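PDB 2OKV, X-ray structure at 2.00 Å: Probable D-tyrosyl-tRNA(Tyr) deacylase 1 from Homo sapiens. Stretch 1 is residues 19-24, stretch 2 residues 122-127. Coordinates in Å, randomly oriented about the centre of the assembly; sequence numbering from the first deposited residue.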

# COMPACT_ATOMS: atom_id res chain seq x y z
N GLN B 19 14.43 -15.83 -5.11
CA GLN B 19 13.82 -15.43 -3.85
C GLN B 19 14.90 -14.87 -2.96
O GLN B 19 15.88 -15.56 -2.67
CB GLN B 19 13.10 -16.58 -3.14
CG GLN B 19 12.50 -16.12 -1.80
CD GLN B 19 11.46 -17.07 -1.24
OE1 GLN B 19 10.39 -17.26 -1.83
NE2 GLN B 19 11.75 -17.64 -0.08
N ILE B 20 14.72 -13.60 -2.57
CA ILE B 20 15.67 -12.87 -1.72
C ILE B 20 15.32 -13.03 -0.22
O ILE B 20 16.19 -13.25 0.63
CB ILE B 20 15.66 -11.33 -2.06
CG1 ILE B 20 16.09 -11.06 -3.52
CG2 ILE B 20 16.51 -10.54 -1.09
CD1 ILE B 20 17.43 -11.66 -3.95
N SER B 21 14.05 -12.87 0.10
CA SER B 21 13.61 -13.00 1.48
C SER B 21 12.14 -13.36 1.51
O SER B 21 11.44 -13.20 0.50
CB SER B 21 13.87 -11.69 2.24
OG SER B 21 13.14 -10.63 1.67
N ALA B 22 11.68 -13.85 2.65
CA ALA B 22 10.29 -14.25 2.81
C ALA B 22 9.94 -14.22 4.29
O ALA B 22 10.79 -14.56 5.14
CB ALA B 22 10.09 -15.65 2.27
N ILE B 23 8.71 -13.82 4.59
CA ILE B 23 8.18 -13.86 5.95
C ILE B 23 6.84 -14.61 5.97
O ILE B 23 6.18 -14.74 4.94
CB ILE B 23 8.00 -12.44 6.61
CG1 ILE B 23 7.00 -11.56 5.83
CG2 ILE B 23 9.34 -11.72 6.79
CD1 ILE B 23 6.33 -10.49 6.70
N GLY B 24 6.47 -15.10 7.15
CA GLY B 24 5.14 -15.65 7.34
C GLY B 24 4.23 -14.55 7.82
O GLY B 24 4.22 -13.45 7.25
N ILE B 122 13.23 -9.53 11.19
CA ILE B 122 13.21 -8.39 10.26
C ILE B 122 13.91 -8.82 8.97
O ILE B 122 15.08 -9.20 9.00
CB ILE B 122 13.97 -7.13 10.84
CG1 ILE B 122 13.46 -6.73 12.25
CG2 ILE B 122 13.98 -5.97 9.83
CD1 ILE B 122 12.13 -6.12 12.32
N LYS B 123 13.17 -8.75 7.86
CA LYS B 123 13.67 -9.06 6.52
C LYS B 123 13.59 -7.84 5.60
O LYS B 123 12.78 -6.93 5.80
CB LYS B 123 12.85 -10.22 5.90
CG LYS B 123 13.28 -11.63 6.31
CD LYS B 123 12.94 -11.97 7.76
CE LYS B 123 13.47 -13.35 8.18
NZ LYS B 123 12.61 -14.43 7.60
N ASP B 124 14.43 -7.84 4.57
CA ASP B 124 14.59 -6.70 3.69
C ASP B 124 14.42 -7.15 2.24
O ASP B 124 14.61 -8.33 1.90
CB ASP B 124 16.00 -6.11 3.92
CG ASP B 124 16.25 -4.82 3.14
OD1 ASP B 124 15.29 -4.13 2.71
OD2 ASP B 124 17.43 -4.49 2.97
N GLY B 125 14.10 -6.20 1.37
CA GLY B 125 14.25 -6.41 -0.06
C GLY B 125 15.72 -6.22 -0.41
O GLY B 125 16.60 -6.41 0.44
N LYS B 126 15.97 -5.84 -1.66
CA LYS B 126 17.32 -5.50 -2.11
C LYS B 126 17.28 -4.07 -2.64
O LYS B 126 16.78 -3.81 -3.73
CB LYS B 126 17.82 -6.48 -3.19
CG LYS B 126 19.27 -6.22 -3.63
CD LYS B 126 19.97 -7.42 -4.34
CE LYS B 126 19.12 -8.09 -5.43
NZ LYS B 126 19.86 -9.19 -6.17
N PHE B 127 17.80 -3.14 -1.83
CA PHE B 127 17.67 -1.69 -2.08
C PHE B 127 17.70 -1.18 -3.54
O PHE B 127 16.83 -0.42 -3.94
CB PHE B 127 18.66 -0.87 -1.23
CG PHE B 127 18.45 0.61 -1.34
CD1 PHE B 127 17.56 1.27 -0.48
CD2 PHE B 127 19.10 1.35 -2.32
CE1 PHE B 127 17.33 2.63 -0.58
CE2 PHE B 127 18.89 2.73 -2.43
CZ PHE B 127 18.00 3.37 -1.56

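Two hydrogen bonds hold this contact, and each joins a side chain to a backbone carbonyl. The shorter runs from Ser21 OG to Asp124 O at 2.7 Å. Ser21 points its CA-to-CB bond toward the other strand, and its p rotamer (chi1 62°) places the hydroxyl on that carbonyl. The second runs the opposite way between the stretches, from Lys123 NZ to Ala22 O at 3.1 Å. Here the acceptor is again main chain, so Ala22 takes part although its methyl points away, just as Asp124 does, whose CA-to-CB bond also points away.

The strands run roughly antiparallel, at 149°, with an axis approach of 6.8 Å. Ser21 and Lys123 sit nearest in register, their CA atoms 6.4 Å apart, and their side chains meet at Ser21 CB and Lys123 CB, 4.1 Å from each other. No backbone-to-backbone hydrogen bond links the stretches; side chains do the bridging.

Lys123 serves two chemistries. On the way to its amine, its aliphatic chain packs on Ile23, with Lys123 CD 3.7 Å from Ile23 CG2. Toward the margin of the contact, Ile20 CG2 lies 4.2 Å from Asp124 O, and Ile20 CD1 approaches Lys126 NZ at 4.1 Å, a contact without a hydrogen bond.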